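Local structure of capsular polysaccharide export system protein KpsC (Thermosulfurimonas dismutans, 6MGD) at residues K43-E54 and F60-D71. The protein probably transfers Kdo to form beta-2,7 linkages in building the glycolipid anchor of bacterial capsular polysaccharide. Residues are numbered along the deposited sequence; the frame is centred on the assembly and turned at random.
Sequences KIRLLVWGSTLE and FNKSVEVYRLED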
loop_
_atom_site.group_PDB
_atom_site.type_symbol
_atom_site.label_atom_id
_atom_site.label_comp_id
_atom_site.label_asym_id
_atom_site.label_seq_id
_atom_site.Cartn_x
_atom_site.Cartn_y
_atom_site.Cartn_z
ATOM N N LYS A 43 28.118 3.439 13.298
ATOM C CA LYS A 43 26.936 3.403 12.448
ATOM C C LYS A 43 25.835 2.653 13.182
ATOM O O LYS A 43 26.107 1.737 13.964
ATOM C CB LYS A 43 27.226 2.742 11.095
ATOM C CG LYS A 43 27.697 1.300 11.190
ATOM C CD LYS A 43 27.825 0.664 9.813
ATOM C CE LYS A 43 28.858 1.385 8.963
ATOM N NZ LYS A 43 29.036 0.734 7.635
ATOM N N ILE A 44 24.588 3.057 12.929
ATOM C CA ILE A 44 23.426 2.455 13.568
ATOM C C ILE A 44 22.378 2.139 12.510
ATOM O O ILE A 44 22.342 2.736 11.431
ATOM C CB ILE A 44 22.814 3.362 14.660
ATOM C CG1 ILE A 44 22.210 4.620 14.034
ATOM C CG2 ILE A 44 23.851 3.727 15.715
ATOM C CD1 ILE A 44 21.424 5.463 15.008
ATOM N N ARG A 45 21.515 1.181 12.839
ATOM C CA ARG A 45 20.350 0.840 12.030
ATOM C C ARG A 45 19.115 1.348 12.764
ATOM O O ARG A 45 18.778 0.847 13.842
ATOM C CB ARG A 45 20.262 -0.665 11.789
ATOM C CG ARG A 45 21.336 -1.228 10.876
ATOM C CD ARG A 45 21.235 -2.743 10.811
ATOM N NE ARG A 45 21.888 -3.296 9.629
ATOM C CZ ARG A 45 23.136 -3.752 9.603
ATOM N NH1 ARG A 45 23.640 -4.239 8.477
ATOM N NH2 ARG A 45 23.881 -3.722 10.702
ATOM N N LEU A 46 18.446 2.338 12.184
ATOM C CA LEU A 46 17.277 2.953 12.796
ATOM C C LEU A 46 16.009 2.444 12.120
ATOM O O LEU A 46 15.925 2.417 10.888
ATOM C CB LEU A 46 17.351 4.477 12.700
ATOM C CG LEU A 46 16.298 5.252 13.494
ATOM C CD1 LEU A 46 16.461 4.991 14.985
ATOM C CD2 LEU A 46 16.378 6.742 13.190
ATOM N N LEU A 47 15.033 2.039 12.928
ATOM C CA LEU A 47 13.717 1.648 12.439
ATOM C C LEU A 47 12.759 2.815 12.640
ATOM O O LEU A 47 12.493 3.219 13.778
ATOM C CB LEU A 47 13.210 0.398 13.160
ATOM C CG LEU A 47 14.008 -0.882 12.908
ATOM C CD1 LEU A 47 13.447 -2.052 13.706
ATOM C CD2 LEU A 47 14.029 -1.204 11.423
ATOM N N VAL A 48 12.257 3.363 11.540
ATOM C CA VAL A 48 11.312 4.470 11.579
ATOM C C VAL A 48 10.024 4.018 10.907
ATOM O O VAL A 48 10.024 3.118 10.059
ATOM C CB VAL A 48 11.882 5.743 10.908
ATOM C CG1 VAL A 48 11.750 5.670 9.396
ATOM C CG2 VAL A 48 11.204 6.990 11.451
ATOM N N TRP A 49 8.916 4.639 11.301
ATOM C CA TRP A 49 7.597 4.251 10.823
ATOM C C TRP A 49 7.108 5.243 9.777
ATOM O O TRP A 49 6.929 6.429 10.077
ATOM C CB TRP A 49 6.596 4.167 11.974
ATOM C CG TRP A 49 5.258 3.686 11.520
ATOM C CD1 TRP A 49 4.184 4.452 11.180
ATOM C CD2 TRP A 49 4.857 2.324 11.331
ATOM N NE1 TRP A 49 3.132 3.653 10.802
ATOM C CE2 TRP A 49 3.520 2.341 10.885
ATOM C CE3 TRP A 49 5.496 1.092 11.502
ATOM C CZ2 TRP A 49 2.811 1.175 10.608
ATOM C CZ3 TRP A 49 4.789 -0.064 11.225
ATOM C CH2 TRP A 49 3.462 -0.014 10.783
ATOM N N GLY A 50 6.888 4.752 8.561
ATOM C CA GLY A 50 6.277 5.574 7.532
ATOM C C GLY A 50 7.114 6.796 7.213
ATOM O O GLY A 50 8.334 6.720 7.041
ATOM N N SER A 51 6.449 7.946 7.143
ATOM C CA SER A 51 7.088 9.216 6.806
ATOM C C SER A 51 7.359 10.058 8.046
ATOM O O SER A 51 7.209 11.283 8.020
ATOM C CB SER A 51 6.229 9.985 5.809
ATOM O OG SER A 51 6.005 9.216 4.641
ATOM N N THR A 52 7.766 9.421 9.145
ATOM C CA THR A 52 7.981 10.153 10.389
ATOM C C THR A 52 9.104 11.172 10.247
ATOM O O THR A 52 8.984 12.310 10.718
ATOM C CB THR A 52 8.277 9.175 11.527
ATOM O OG1 THR A 52 7.147 8.314 11.721
ATOM C CG2 THR A 52 8.560 9.920 12.819
ATOM N N LEU A 53 10.201 10.789 9.592
ATOM C CA LEU A 53 11.319 11.712 9.432
ATOM C C LEU A 53 10.957 12.864 8.501
ATOM O O LEU A 53 11.349 14.011 8.744
ATOM C CB LEU A 53 12.546 10.964 8.915
ATOM C CG LEU A 53 13.011 9.795 9.787
ATOM C CD1 LEU A 53 14.157 9.038 9.129
ATOM C CD2 LEU A 53 13.408 10.291 11.167
ATOM N N GLU A 54 10.207 12.580 7.433
ATOM C CA GLU A 54 9.823 13.636 6.502
ATOM C C GLU A 54 8.838 14.610 7.139
ATOM O O GLU A 54 8.884 15.814 6.863
ATOM C CB GLU A 54 9.226 13.031 5.230
ATOM C CG GLU A 54 10.239 12.353 4.316
ATOM C CD GLU A 54 10.691 11.000 4.834
ATOM O OE1 GLU A 54 9.944 10.382 5.623
ATOM O OE2 GLU A 54 11.794 10.554 4.452
ATOM N N PHE A 60 19.393 12.585 8.843
ATOM C CA PHE A 60 20.599 12.104 9.497
ATOM C C PHE A 60 21.697 11.871 8.468
ATOM O O PHE A 60 21.440 11.759 7.267
ATOM C CB PHE A 60 20.329 10.809 10.271
ATOM C CG PHE A 60 19.209 10.919 11.260
ATOM C CD1 PHE A 60 18.072 10.138 11.131
ATOM C CD2 PHE A 60 19.289 11.811 12.317
ATOM C CE1 PHE A 60 17.039 10.240 12.038
ATOM C CE2 PHE A 60 18.257 11.919 13.228
ATOM C CZ PHE A 60 17.128 11.130 13.089
ATOM N N ASN A 61 22.934 11.793 8.957
ATOM C CA ASN A 61 24.062 11.522 8.080
ATOM C C ASN A 61 23.984 10.094 7.537
ATOM O O ASN A 61 23.181 9.271 7.984
ATOM C CB ASN A 61 25.381 11.747 8.819
ATOM C CG ASN A 61 25.484 10.922 10.082
ATOM O OD1 ASN A 61 25.799 9.734 10.033
ATOM N ND2 ASN A 61 25.214 11.545 11.221
ATOM N N LYS A 62 24.847 9.800 6.561
ATOM C CA LYS A 62 24.775 8.526 5.852
ATOM C C LYS A 62 25.112 7.328 6.732
ATOM O O LYS A 62 24.819 6.193 6.338
ATOM C CB LYS A 62 25.695 8.548 4.628
ATOM C CG LYS A 62 25.257 7.595 3.522
ATOM C CD LYS A 62 25.934 7.900 2.195
ATOM C CE LYS A 62 27.161 7.030 1.976
ATOM N NZ LYS A 62 27.677 7.165 0.586
ATOM N N SER A 63 25.708 7.540 7.907
ATOM C CA SER A 63 26.000 6.432 8.807
ATOM C C SER A 63 24.776 5.956 9.579
ATOM O O SER A 63 24.839 4.897 10.214
ATOM C CB SER A 63 27.110 6.823 9.786
ATOM O OG SER A 63 28.343 7.015 9.114
ATOM N N VAL A 64 23.673 6.699 9.544
ATOM C CA VAL A 64 22.420 6.270 10.157
ATOM C C VAL A 64 21.611 5.573 9.069
ATOM O O VAL A 64 20.957 6.221 8.250
ATOM C CB VAL A 64 21.654 7.440 10.775
ATOM C CG1 VAL A 64 20.356 6.953 11.399
ATOM C CG2 VAL A 64 22.510 8.150 11.810
ATOM N N GLU A 65 21.664 4.242 9.052
ATOM C CA GLU A 65 20.913 3.461 8.078
ATOM C C GLU A 65 19.447 3.426 8.491
ATOM O O GLU A 65 19.108 2.902 9.558
ATOM C CB GLU A 65 21.483 2.050 7.967
ATOM C CG GLU A 65 20.850 1.210 6.869
ATOM C CD GLU A 65 21.492 -0.159 6.739
ATOM O OE1 GLU A 65 22.306 -0.521 7.616
ATOM O OE2 GLU A 65 21.183 -0.872 5.759
ATOM N N VAL A 66 18.581 3.982 7.651
ATOM C CA VAL A 66 17.170 4.153 7.975
ATOM C C VAL A 66 16.356 3.087 7.255
ATOM O O VAL A 66 16.475 2.916 6.035
ATOM C CB VAL A 66 16.680 5.562 7.600
ATOM C CG1 VAL A 66 15.172 5.666 7.782
ATOM C CG2 VAL A 66 17.398 6.612 8.435
ATOM N N TYR A 67 15.537 2.367 8.015
ATOM C CA TYR A 67 14.519 1.476 7.475
ATOM C C TYR A 67 13.158 2.096 7.754
ATOM O O TYR A 67 12.839 2.401 8.908
ATOM C CB TYR A 67 14.612 0.083 8.096
ATOM C CG TYR A 67 15.816 -0.714 7.660
ATOM C CD1 TYR A 67 17.061 -0.509 8.243
ATOM C CD2 TYR A 67 15.707 -1.684 6.673
ATOM C CE1 TYR A 67 18.164 -1.243 7.848
ATOM C CE2 TYR A 67 16.803 -2.424 6.272
ATOM C CZ TYR A 67 18.029 -2.200 6.863
ATOM O OH TYR A 67 19.122 -2.934 6.466
ATOM N N ARG A 68 12.367 2.292 6.707
ATOM C CA ARG A 68 11.025 2.844 6.836
ATOM C C ARG A 68 10.020 1.698 6.833
ATOM O O ARG A 68 9.897 0.974 5.840
ATOM C CB ARG A 68 10.744 3.846 5.716
ATOM C CG ARG A 68 11.584 5.112 5.845
ATOM C CD ARG A 68 11.428 6.056 4.665
ATOM N NE ARG A 68 12.048 7.351 4.938
ATOM C CZ ARG A 68 13.340 7.619 4.772
ATOM N NH1 ARG A 68 13.806 8.827 5.052
ATOM N NH2 ARG A 68 14.168 6.684 4.328
ATOM N N LEU A 69 9.317 1.530 7.949
ATOM C CA LEU A 69 8.402 0.418 8.150
ATOM C C LEU A 69 6.967 0.824 7.836
ATOM O O LEU A 69 6.600 2.000 7.876
ATOM C CB LEU A 69 8.491 -0.106 9.587
ATOM C CG LEU A 69 9.872 -0.554 10.071
ATOM C CD1 LEU A 69 9.796 -1.106 11.483
ATOM C CD2 LEU A 69 10.465 -1.585 9.128
ATOM N N GLU A 70 6.152 -0.182 7.532
ATOM C CA GLU A 70 4.737 -0.003 7.240
ATOM C C GLU A 70 4.087 -1.380 7.232
ATOM O O GLU A 70 4.763 -2.399 7.058
ATOM C CB GLU A 70 4.525 0.717 5.901
ATOM C CG GLU A 70 3.103 1.198 5.641
ATOM C CD GLU A 70 2.502 1.927 6.827
ATOM O OE1 GLU A 70 1.775 1.284 7.616
ATOM O OE2 GLU A 70 2.760 3.140 6.974
ATOM N N ASP A 71 2.772 -1.398 7.440
ATOM C CA ASP A 71 2.034 -2.653 7.413
ATOM C C ASP A 71 2.132 -3.301 6.037
ATOM O O ASP A 71 2.324 -2.631 5.019
ATOM C CB ASP A 71 0.568 -2.419 7.783
ATOM C CG ASP A 71 0.392 -2.000 9.229
ATOM O OD1 ASP A 71 1.161 -2.483 10.088
ATOM O OD2 ASP A 71 -0.514 -1.186 9.509
#
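With CG opposite the backbone N (chi1 -176°), W49 swings its indole across the neighbouring strand, and E70 CA sits over one face of its six-membered ring, 4.0 Å from the centroid, in a CH-pi contact. L69 O lies over the same face, while D71 OD1 approaches the ring edge, 3.4 Å from W49 CH2. A broad, flat ring suits this strand end, where it spans three successive residues; an alanine here would probably leave the backbone of L69 and E70 without its aromatic cover. On the other side of the sheet, R68 runs out extended past V48 CG1, and R68 NH1 donates to the syn lone pair of E54 OE2 at 2.7 Å in a salt bridge, although the oxygen lies 32° out of the guanidinium plane; the length of arginine lets a strand residue reach the helix. R45 and E65 form a looser salt bridge, E65 OE1 lying over the guanidinium face 3.5 Å from R45 NE, held by charge alone. L53 CD1, V66 CG1 and V48 CG1 pack as compact apolar groups between helix and sheet, joined by F60 against L53 CD2 and L46. Beneath them run seven backbone bonds, from I44 N to S63 O through G50 N to L69 O (2.9 Å), where glycine accommodates a positive phi of 61° at the turn into the helix. Parallel neighbouring strands 44-49 and 64-71, linked through helix 52-56, make a beta-alpha-beta unit, consistent with a Rossmann-like domain of a GT-B glycosyltransferase.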